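Local coordinates for protein retinol dehydratase (Spodoptera frugiperda, PDB 1X8K) that probably dehydrates retinol to anhydroretinol by sulfotransferase-type chemistry, and binds calcium ions, at residues 187-192 with 317-322; 193-198 with 208-213; 197-202 with 306-311. The protein carries 2 engineered substitutions. All coordinates share one frame; numbering follows the deposited sequence.

Contact 1: 187-192 with 317-322; sequences PRDVAV and GCWRDY. With EMC (ethyl mercury ion), chain C.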
# COMPACT_ATOMS: atom_id res chain seq x y z
N PRO A 187 -20.52 -12.42 5.69
CA PRO A 187 -19.19 -12.09 5.16
C PRO A 187 -18.41 -11.28 6.18
O PRO A 187 -17.20 -11.51 6.32
CB PRO A 187 -19.50 -11.22 3.93
CG PRO A 187 -20.90 -11.51 3.57
CD PRO A 187 -21.60 -11.91 4.82
N ARG A 188 -19.10 -10.38 6.88
CA ARG A 188 -18.45 -9.52 7.87
C ARG A 188 -17.80 -10.31 9.01
O ARG A 188 -16.73 -9.93 9.49
CB ARG A 188 -19.44 -8.49 8.41
CG ARG A 188 -19.88 -7.45 7.37
CD ARG A 188 -21.20 -6.76 7.67
NE ARG A 188 -22.30 -7.72 7.80
CZ ARG A 188 -23.58 -7.41 8.02
NH1 ARG A 188 -23.97 -6.14 8.13
NH2 ARG A 188 -24.47 -8.37 8.12
N ASP A 189 -18.44 -11.40 9.43
CA ASP A 189 -17.87 -12.30 10.45
C ASP A 189 -16.77 -13.17 9.88
O ASP A 189 -15.80 -13.43 10.55
CB ASP A 189 -18.94 -13.18 11.11
CG ASP A 189 -19.71 -12.44 12.20
OD1 ASP A 189 -19.11 -12.04 13.23
OD2 ASP A 189 -20.94 -12.23 12.12
N VAL A 190 -16.92 -13.60 8.63
CA VAL A 190 -15.90 -14.39 7.96
C VAL A 190 -14.62 -13.56 7.80
O VAL A 190 -13.50 -14.09 7.90
CB VAL A 190 -16.36 -14.87 6.58
CG1 VAL A 190 -15.26 -15.66 5.89
CG2 VAL A 190 -17.62 -15.70 6.69
N ALA A 191 -14.82 -12.27 7.54
CA ALA A 191 -13.73 -11.30 7.47
C ALA A 191 -12.95 -11.28 8.80
O ALA A 191 -11.74 -11.48 8.81
CB ALA A 191 -14.29 -9.92 7.14
N VAL A 192 -13.64 -11.07 9.91
CA VAL A 192 -12.97 -11.07 11.21
C VAL A 192 -12.33 -12.41 11.52
O VAL A 192 -11.16 -12.47 11.89
CB VAL A 192 -13.90 -10.67 12.36
CG1 VAL A 192 -13.20 -10.85 13.67
CG2 VAL A 192 -14.39 -9.22 12.20
N GLY A 317 -22.23 -12.21 14.68
CA GLY A 317 -22.46 -10.78 14.83
C GLY A 317 -21.41 -9.97 15.57
O GLY A 317 -21.66 -8.81 15.95
N CYS A 318 -20.23 -10.55 15.76
CA CYS A 318 -19.16 -9.88 16.50
C CYS A 318 -18.37 -8.91 15.60
O CYS A 318 -17.43 -8.26 16.04
CB CYS A 318 -18.27 -10.91 17.25
SG CYS A 318 -18.81 -11.33 18.96
N TRP A 319 -18.81 -8.79 14.34
CA TRP A 319 -18.22 -7.85 13.39
C TRP A 319 -18.46 -6.40 13.82
O TRP A 319 -17.63 -5.52 13.54
CB TRP A 319 -18.72 -8.09 11.96
CG TRP A 319 -20.18 -7.78 11.76
CD1 TRP A 319 -21.23 -8.66 11.84
CD2 TRP A 319 -20.76 -6.51 11.44
NE1 TRP A 319 -22.42 -8.01 11.60
CE2 TRP A 319 -22.16 -6.69 11.34
CE3 TRP A 319 -20.23 -5.24 11.21
CZ2 TRP A 319 -23.04 -5.64 11.05
CZ3 TRP A 319 -21.09 -4.19 10.91
CH2 TRP A 319 -22.49 -4.40 10.84
N ARG A 320 -19.57 -6.17 14.51
CA ARG A 320 -19.90 -4.83 14.98
C ARG A 320 -18.80 -4.28 15.89
O ARG A 320 -18.70 -3.06 16.08
CB ARG A 320 -21.24 -4.80 15.73
CG ARG A 320 -22.49 -4.96 14.89
CD ARG A 320 -23.47 -5.94 15.54
NE ARG A 320 -24.47 -6.54 14.65
CZ ARG A 320 -25.39 -5.84 13.97
NH1 ARG A 320 -25.43 -4.51 14.04
NH2 ARG A 320 -26.26 -6.48 13.20
N ASP A 321 -17.99 -5.19 16.42
CA ASP A 321 -16.90 -4.84 17.32
C ASP A 321 -15.63 -4.40 16.62
O ASP A 321 -14.74 -3.83 17.25
CB ASP A 321 -16.59 -5.99 18.27
CG ASP A 321 -17.48 -5.98 19.51
OD1 ASP A 321 -18.28 -5.04 19.72
OD2 ASP A 321 -17.45 -6.90 20.35
N TYR A 322 -15.57 -4.63 15.31
CA TYR A 322 -14.37 -4.38 14.50
C TYR A 322 -14.56 -3.30 13.44
O TYR A 322 -13.59 -2.66 13.01
CB TYR A 322 -13.96 -5.65 13.79
CG TYR A 322 -13.41 -6.72 14.69
CD1 TYR A 322 -14.26 -7.57 15.41
CD2 TYR A 322 -12.02 -6.90 14.82
CE1 TYR A 322 -13.75 -8.55 16.25
CE2 TYR A 322 -11.51 -7.89 15.65
CZ TYR A 322 -12.38 -8.70 16.36
OH TYR A 322 -11.89 -9.68 17.16
HG EMC C . -21.40 -10.24 19.31
C1 EMC C . -23.45 -9.16 19.78
C2 EMC C . -23.89 -8.33 18.60

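Contact 2: 193-198 with 208-213; sequences SSFHHA and SNFKDF. With A3P (adenosine-3'-5'-diphosphate), chain H; ANR (anhydroretinol), chain E.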
# COMPACT_ATOMS: atom_id res chain seq x y z
N SER A 193 -13.08 -13.51 11.37
CA SER A 193 -12.47 -14.80 11.62
C SER A 193 -11.23 -15.00 10.75
O SER A 193 -10.18 -15.38 11.26
CB SER A 193 -13.44 -15.97 11.44
OG SER A 193 -12.88 -17.15 12.01
N SER A 194 -11.36 -14.70 9.46
CA SER A 194 -10.26 -14.85 8.51
C SER A 194 -9.05 -13.98 8.87
O SER A 194 -7.90 -14.38 8.65
CB SER A 194 -10.71 -14.50 7.10
OG SER A 194 -11.25 -15.63 6.48
N PHE A 195 -9.33 -12.79 9.39
CA PHE A 195 -8.27 -11.87 9.73
C PHE A 195 -7.40 -12.52 10.79
O PHE A 195 -6.19 -12.58 10.62
CB PHE A 195 -8.86 -10.56 10.23
CG PHE A 195 -7.96 -9.78 11.14
CD1 PHE A 195 -6.88 -9.08 10.63
CD2 PHE A 195 -8.23 -9.70 12.49
CE1 PHE A 195 -6.07 -8.33 11.46
CE2 PHE A 195 -7.44 -8.95 13.33
CZ PHE A 195 -6.35 -8.26 12.80
N HIS A 196 -8.04 -13.03 11.84
CA HIS A 196 -7.37 -13.70 12.94
C HIS A 196 -6.62 -14.96 12.50
O HIS A 196 -5.49 -15.20 12.94
CB HIS A 196 -8.37 -14.03 14.04
CG HIS A 196 -8.72 -12.86 14.90
ND1 HIS A 196 -7.91 -12.40 15.91
CD2 HIS A 196 -9.81 -12.05 14.89
CE1 HIS A 196 -8.47 -11.36 16.49
NE2 HIS A 196 -9.63 -11.12 15.89
N HIS A 197 -7.24 -15.74 11.64
CA HIS A 197 -6.66 -16.99 11.14
C HIS A 197 -5.36 -16.67 10.39
O HIS A 197 -4.36 -17.40 10.50
CB HIS A 197 -7.68 -17.67 10.24
CG HIS A 197 -7.14 -18.80 9.44
ND1 HIS A 197 -6.54 -18.62 8.21
CD2 HIS A 197 -7.15 -20.13 9.66
CE1 HIS A 197 -6.18 -19.79 7.73
NE2 HIS A 197 -6.55 -20.73 8.58
N ALA A 198 -5.38 -15.56 9.64
CA ALA A 198 -4.21 -15.05 8.95
C ALA A 198 -3.16 -14.71 9.99
O ALA A 198 -1.98 -14.99 9.80
CB ALA A 198 -4.56 -13.82 8.13
N SER A 208 -0.15 -4.51 9.76
CA SER A 208 -1.47 -4.27 9.18
C SER A 208 -2.56 -4.44 10.25
O SER A 208 -2.34 -5.09 11.27
CB SER A 208 -1.72 -5.24 8.03
OG SER A 208 -1.08 -4.80 6.84
N ASN A 209 -3.74 -3.87 10.01
CA ASN A 209 -4.86 -4.01 10.94
C ASN A 209 -6.11 -4.54 10.26
O ASN A 209 -6.12 -4.70 9.03
CB ASN A 209 -5.15 -2.68 11.65
CG ASN A 209 -5.56 -1.56 10.69
OD1 ASN A 209 -5.85 -1.79 9.52
ND2 ASN A 209 -5.58 -0.34 11.20
N PHE A 210 -7.16 -4.80 11.04
CA PHE A 210 -8.36 -5.37 10.43
C PHE A 210 -8.97 -4.53 9.30
O PHE A 210 -9.49 -5.08 8.35
CB PHE A 210 -9.44 -5.71 11.45
CG PHE A 210 -10.69 -6.20 10.81
CD1 PHE A 210 -10.71 -7.41 10.12
CD2 PHE A 210 -11.85 -5.44 10.84
CE1 PHE A 210 -11.88 -7.86 9.49
CE2 PHE A 210 -13.00 -5.87 10.22
CZ PHE A 210 -13.01 -7.07 9.54
N LYS A 211 -8.91 -3.20 9.41
CA LYS A 211 -9.43 -2.37 8.34
C LYS A 211 -8.74 -2.76 7.05
O LYS A 211 -9.39 -3.17 6.08
CB LYS A 211 -9.20 -0.90 8.62
CG LYS A 211 -9.88 0.02 7.62
CD LYS A 211 -9.82 1.47 8.08
CE LYS A 211 -11.05 2.23 7.65
NZ LYS A 211 -11.11 3.54 8.35
N ASP A 212 -7.42 -2.65 7.06
CA ASP A 212 -6.59 -3.11 5.95
C ASP A 212 -7.07 -4.46 5.42
O ASP A 212 -7.40 -4.59 4.25
CB ASP A 212 -5.11 -3.15 6.36
CG ASP A 212 -4.50 -1.76 6.43
OD1 ASP A 212 -4.86 -0.93 5.59
OD2 ASP A 212 -3.67 -1.41 7.29
N PHE A 213 -7.14 -5.45 6.30
CA PHE A 213 -7.62 -6.78 5.91
C PHE A 213 -8.98 -6.72 5.25
O PHE A 213 -9.19 -7.33 4.21
CB PHE A 213 -7.65 -7.74 7.10
CG PHE A 213 -7.94 -9.16 6.72
CD1 PHE A 213 -6.91 -10.05 6.48
CD2 PHE A 213 -9.25 -9.60 6.60
CE1 PHE A 213 -7.18 -11.35 6.13
CE2 PHE A 213 -9.52 -10.90 6.24
CZ PHE A 213 -8.49 -11.78 6.01
P1 A3P H . -14.67 -17.52 14.86
O1P A3P H . -15.70 -16.54 14.34
O2P A3P H . -14.83 -17.84 16.33
O3P A3P H . -13.27 -17.13 14.43
P2 A3P H . -13.97 -22.98 9.77
O4P A3P H . -12.64 -22.26 9.70
O5P A3P H . -13.89 -24.36 10.37
O6P A3P H . -14.78 -22.92 8.49
O5' A3P H . -14.79 -22.11 10.86
C5' A3P H . -14.11 -21.49 11.94
C4' A3P H . -15.06 -20.66 12.78
O4' A3P H . -16.02 -21.54 13.36
C3' A3P H . -14.25 -20.05 13.90
O3' A3P H . -15.02 -18.85 14.04
C2' A3P H . -14.58 -20.82 15.15
O2' A3P H . -14.44 -20.16 16.41
C1' A3P H . -15.86 -21.56 14.80
N9 A3P H . -16.13 -22.84 15.46
C8 A3P H . -15.34 -23.93 15.49
N7 A3P H . -15.93 -24.94 16.20
C5 A3P H . -17.13 -24.45 16.61
C6 A3P H . -18.21 -24.94 17.35
N6 A3P H . -18.14 -26.21 17.82
N1 A3P H . -19.30 -24.15 17.57
C2 A3P H . -19.37 -22.88 17.09
N3 A3P H . -18.36 -22.33 16.37
C4 A3P H . -17.21 -23.17 16.13
C15 ANR E . -9.00 -23.67 6.96
C14 ANR E . -7.69 -23.40 7.27
C13 ANR E . -6.63 -24.17 7.78
C20 ANR E . -6.83 -25.51 8.55
C12 ANR E . -5.34 -23.69 7.59
C11 ANR E . -4.10 -24.22 7.95
C10 ANR E . -3.13 -24.53 7.04
C9 ANR E . -1.85 -25.05 7.07
C19 ANR E . -1.61 -26.59 7.08
C8 ANR E . -0.81 -24.15 7.05
C7 ANR E . 0.53 -24.41 7.03
C6 ANR E . 1.80 -23.82 6.86
C1 ANR E . 2.24 -22.24 6.63
C17 ANR E . 1.86 -21.34 7.85
C18 ANR E . 1.81 -21.63 5.28
C2 ANR E . 3.76 -21.87 6.48
C3 ANR E . 4.77 -23.02 6.57
C4 ANR E . 4.13 -24.40 6.79
C5 ANR E . 2.82 -24.76 6.92
C16 ANR E . 2.69 -26.30 7.13

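Contact 3: 197-202 with 306-311; sequences HARLLY and DGEHFI. With ANR (anhydroretinol), chain E; A3P (adenosine-3'-5'-diphosphate), chain H.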
# COMPACT_ATOMS: atom_id res chain seq x y z
N HIS A 197 -7.24 -15.74 11.64
CA HIS A 197 -6.66 -16.99 11.14
C HIS A 197 -5.36 -16.67 10.39
O HIS A 197 -4.36 -17.40 10.50
CB HIS A 197 -7.68 -17.67 10.24
CG HIS A 197 -7.14 -18.80 9.44
ND1 HIS A 197 -6.54 -18.62 8.21
CD2 HIS A 197 -7.15 -20.13 9.66
CE1 HIS A 197 -6.18 -19.79 7.73
NE2 HIS A 197 -6.55 -20.73 8.58
N ALA A 198 -5.38 -15.56 9.64
CA ALA A 198 -4.21 -15.05 8.95
C ALA A 198 -3.16 -14.71 9.99
O ALA A 198 -1.98 -14.99 9.80
CB ALA A 198 -4.56 -13.82 8.13
N ARG A 199 -3.59 -14.11 11.09
CA ARG A 199 -2.70 -13.79 12.19
C ARG A 199 -2.11 -15.07 12.82
O ARG A 199 -0.92 -15.15 13.13
CB ARG A 199 -3.46 -12.96 13.23
CG ARG A 199 -3.47 -11.46 12.96
CD ARG A 199 -2.59 -10.68 13.93
NE ARG A 199 -2.88 -9.24 13.96
CZ ARG A 199 -2.40 -8.34 13.10
NH1 ARG A 199 -1.62 -8.70 12.08
NH2 ARG A 199 -2.73 -7.07 13.24
N LEU A 200 -2.97 -16.08 12.95
CA LEU A 200 -2.63 -17.38 13.49
C LEU A 200 -1.42 -18.01 12.83
O LEU A 200 -0.47 -18.40 13.51
CB LEU A 200 -3.82 -18.32 13.35
CG LEU A 200 -3.74 -19.75 13.89
CD1 LEU A 200 -3.25 -19.83 15.31
CD2 LEU A 200 -5.10 -20.36 13.80
N LEU A 201 -1.47 -18.10 11.51
CA LEU A 201 -0.45 -18.80 10.73
C LEU A 201 0.71 -17.87 10.30
O LEU A 201 1.70 -18.32 9.75
CB LEU A 201 -1.09 -19.48 9.51
CG LEU A 201 -2.23 -20.46 9.81
CD1 LEU A 201 -3.15 -20.70 8.62
CD2 LEU A 201 -1.69 -21.80 10.34
N TYR A 202 0.58 -16.58 10.60
CA TYR A 202 1.57 -15.57 10.24
C TYR A 202 1.48 -15.22 8.76
O TYR A 202 2.50 -14.99 8.10
CB TYR A 202 2.98 -16.00 10.59
CG TYR A 202 3.28 -16.21 12.05
CD1 TYR A 202 3.34 -17.50 12.58
CD2 TYR A 202 3.57 -15.14 12.89
CE1 TYR A 202 3.66 -17.71 13.91
CE2 TYR A 202 3.90 -15.34 14.23
CZ TYR A 202 3.94 -16.63 14.74
OH TYR A 202 4.26 -16.85 16.07
N ASP A 306 1.11 -16.72 19.26
CA ASP A 306 0.52 -16.39 20.57
C ASP A 306 -0.75 -15.54 20.36
O ASP A 306 -0.80 -14.71 19.46
CB ASP A 306 1.48 -15.53 21.42
CG ASP A 306 2.86 -16.13 21.62
OD1 ASP A 306 3.04 -17.37 21.55
OD2 ASP A 306 3.84 -15.41 21.91
N GLY A 307 -1.75 -15.71 21.21
CA GLY A 307 -2.98 -14.96 21.06
C GLY A 307 -4.00 -15.76 20.27
O GLY A 307 -5.08 -16.10 20.78
N GLU A 308 -3.64 -16.12 19.04
CA GLU A 308 -4.55 -16.78 18.12
C GLU A 308 -4.80 -18.26 18.42
O GLU A 308 -4.01 -18.91 19.10
CB GLU A 308 -4.07 -16.57 16.70
CG GLU A 308 -3.93 -15.11 16.32
CD GLU A 308 -5.26 -14.39 16.19
OE1 GLU A 308 -6.32 -15.02 16.43
OE2 GLU A 308 -5.24 -13.19 15.86
N HIS A 309 -5.93 -18.76 17.91
CA HIS A 309 -6.38 -20.13 18.08
C HIS A 309 -7.21 -20.50 16.85
O HIS A 309 -7.88 -19.65 16.29
CB HIS A 309 -7.24 -20.27 19.35
CG HIS A 309 -6.48 -20.04 20.62
ND1 HIS A 309 -5.76 -21.03 21.25
CD2 HIS A 309 -6.29 -18.91 21.35
CE1 HIS A 309 -5.18 -20.54 22.33
NE2 HIS A 309 -5.48 -19.25 22.42
N PHE A 310 -7.18 -21.77 16.43
CA PHE A 310 -7.99 -22.19 15.28
C PHE A 310 -9.49 -22.12 15.58
O PHE A 310 -10.28 -21.76 14.71
CB PHE A 310 -7.60 -23.59 14.80
CG PHE A 310 -8.22 -23.97 13.48
CD1 PHE A 310 -7.82 -23.32 12.29
CD2 PHE A 310 -9.20 -24.96 13.41
CE1 PHE A 310 -8.40 -23.66 11.04
CE2 PHE A 310 -9.78 -25.30 12.17
CZ PHE A 310 -9.39 -24.64 10.98
N ILE A 311 -9.86 -22.47 16.82
CA ILE A 311 -11.23 -22.35 17.31
C ILE A 311 -11.22 -21.21 18.31
O ILE A 311 -10.68 -21.32 19.41
CB ILE A 311 -11.70 -23.68 17.96
CG1 ILE A 311 -12.02 -24.72 16.88
CG2 ILE A 311 -12.95 -23.48 18.73
CD1 ILE A 311 -11.57 -26.13 17.22
C15 ANR E . -9.00 -23.67 6.96
C14 ANR E . -7.69 -23.40 7.27
C13 ANR E . -6.63 -24.17 7.78
C20 ANR E . -6.83 -25.51 8.55
C12 ANR E . -5.34 -23.69 7.59
C11 ANR E . -4.10 -24.22 7.95
C10 ANR E . -3.13 -24.53 7.04
C9 ANR E . -1.85 -25.05 7.07
C19 ANR E . -1.61 -26.59 7.08
C8 ANR E . -0.81 -24.15 7.05
C7 ANR E . 0.53 -24.41 7.03
C6 ANR E . 1.80 -23.82 6.86
C1 ANR E . 2.24 -22.24 6.63
C17 ANR E . 1.86 -21.34 7.85
C18 ANR E . 1.81 -21.63 5.28
C2 ANR E . 3.76 -21.87 6.48
C3 ANR E . 4.77 -23.02 6.57
C4 ANR E . 4.13 -24.40 6.79
C5 ANR E . 2.82 -24.76 6.92
C16 ANR E . 2.69 -26.30 7.13
P1 A3P H . -14.67 -17.52 14.86
O1P A3P H . -15.70 -16.54 14.34
O2P A3P H . -14.83 -17.84 16.33
O3P A3P H . -13.27 -17.13 14.43
P2 A3P H . -13.97 -22.98 9.77
O4P A3P H . -12.64 -22.26 9.70
O5P A3P H . -13.89 -24.36 10.37
O6P A3P H . -14.78 -22.92 8.49
O5' A3P H . -14.79 -22.11 10.86
C5' A3P H . -14.11 -21.49 11.94
C4' A3P H . -15.06 -20.66 12.78
O4' A3P H . -16.02 -21.54 13.36
C3' A3P H . -14.25 -20.05 13.90
O3' A3P H . -15.02 -18.85 14.04
C2' A3P H . -14.58 -20.82 15.15
O2' A3P H . -14.44 -20.16 16.41
C1' A3P H . -15.86 -21.56 14.80
N9 A3P H . -16.13 -22.84 15.46
C8 A3P H . -15.34 -23.93 15.49
N7 A3P H . -15.93 -24.94 16.20
C5 A3P H . -17.13 -24.45 16.61
C6 A3P H . -18.21 -24.94 17.35
N6 A3P H . -18.14 -26.21 17.82
N1 A3P H . -19.30 -24.15 17.57
C2 A3P H . -19.37 -22.88 17.09
N3 A3P H . -18.36 -22.33 16.37
C4 A3P H . -17.21 -23.17 16.13

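Contact 1: 187-192 with 317-322
R188 leaves the helix with its CG anti to the carbonyl carbon and then bends at chi3 (-58°), and this fold in the chain brings its outer half down on the indole of W319. W319 meets it with CG held between its own backbone N and carbonyl carbon. The two side chains run alongside one another in the same direction. The guanidinium lies flat on the ring, with centres 4.2 Å apart and planes only 20° from parallel, while R188 CD sits 3.7 Å from the centroid of the W319 six-membered ring. On the opposite face of the indole, CG of R320 lies over the ring centre, so two arginine chains sandwich it. A salt bridge from R188 NH2 to D186 takes up the charged end.

Polar contacts come from D189. Its OD2 receives G317 N at 2.9 Å with an N-H...O angle of 151°, approached from the syn side but out of the carboxylate plane. OD1 takes a second, weak bond from C318 N at 3.1 Å. The same OD2 lies at the indole edge, 3.6 Å from W319 CD1, so one carboxylate faces both the loop backbone and the ring.

One turn on, V192 crosses Y322 at about a right angle, and its CG1 lies 3.6 Å from the centroid of the Y322 ring, over the face. C318 SG binds the mercury of an ethyl mercury ion at 2.8 Å.

Helix 187-201 follows parallel strand 179-184 of the P-loop-type sulfotransferase fold, and G317 is the last glycine of the family's RKGxxG signature, whose R312 hydrogen-bonds the bound adenosine-3',5'-diphosphate.

Contact 2: 193-198 with 208-213
F195, F210 and F213 form an aromatic cluster that joins helix 187-201 to the start of helix 210-218.

Two ring pairs define the cluster. The edge of F210 points toward the face of F195, with centroids 5.6 Å apart and planes at 70°, an edge-to-face arrangement. F195 in turn presents its edge to the face of F213 in a more offset version, centroids 5.9 Å apart. All three phenylalanines carry CG anti to the backbone N (chi1 155° for F195), which brings the rings together between the helices.

CH-pi contacts supplement the ring pairs. F210 CB lies 4.0 Å from the centroid of the F195 ring, almost on its normal. F213 slides beneath the backbone of the first helix, so that F195 CA stands 3.6 Å from the centroid of the F213 ring.

Apolar contacts fill in the rest: S194 CB approaches F213 CZ at 3.7 Å, and A198 CB approaches F213 CE1 at 4.1 Å.

No hydrogen bond spans the two segments; S194 OG instead turns to Q72. N209 is the N-cap of helix 210-218, and its OD1 accepts D212 N at 3.0 Å in a nearly straight bond (168°).

Contact 3: 197-202 with 306-311
L200 lays its side chain across the backbone of 308-310: CD1 meets E308 CB at 3.6 Å, while CD2 reaches F310 N at 3.6 Å and lies 4.2 Å from F310 CB. With CG anti to the backbone N (chi1 -178°), one methyl rests on E308 and the other on the H309-F310 peptide, and the CA atoms of L200 and E308 are 5.0 Å apart, the closest pairing of the two backbones.

E308 crosses R199 obliquely. Its chain bends at chi2 (-70°), which carries the carboxylate over the aliphatic base of the arginine, with OE2 3.2 Å from R199 CB. This is not a salt bridge: R199 NE remains 5.0 Å from E308 OE2. Each charged end has another partner, R199 NH2 at S208 O and E308 OE2 at H196 ND1.

H197 runs alongside F310 in the same direction, edge to edge, and both border the anhydroretinol chain. H197 CD2 comes to the edge of the F310 ring, and F310 CE1 is 3.5 Å from ligand atom C20. L201 also lines this pocket with its CD1, and I311 CG1 touches the adenine of the bound nucleotide.

Y202, of positive phi, is the C-prime residue of a Schellman motif ending helix 187-201. The facing strip 306-311 belongs to the long connection between helices 297-301 and 325-339; H309 and I311 reach helix 284-288 from it, so this connection lies between the end of helix 187-201 and helix 284-288.

In the fold
All three contacts draw on helix 187-201, from its first turn (contact 1) through its middle (contact 2) to its end (contact 3). Centres of contacts 1 and 2, and of 2 and 3, are about 10 Å apart; those of 1 and 3 about 16 Å. H196 connects the series: its NE2 is 3.0 Å from Y322 OH of contact 1 and its ND1 2.8 Å from E308 OE2 of contact 3, both probable hydrogen bonds. The latter and R199 NH2 to S208 O (2.8 Å) tie contact 2 to contact 3. Toward the active site, S193 OG hydrogen-bonds A3P O3P, the D189 side chain lies about 6 Å from A3P at their nearest atoms, and H197 borders anhydroretinol.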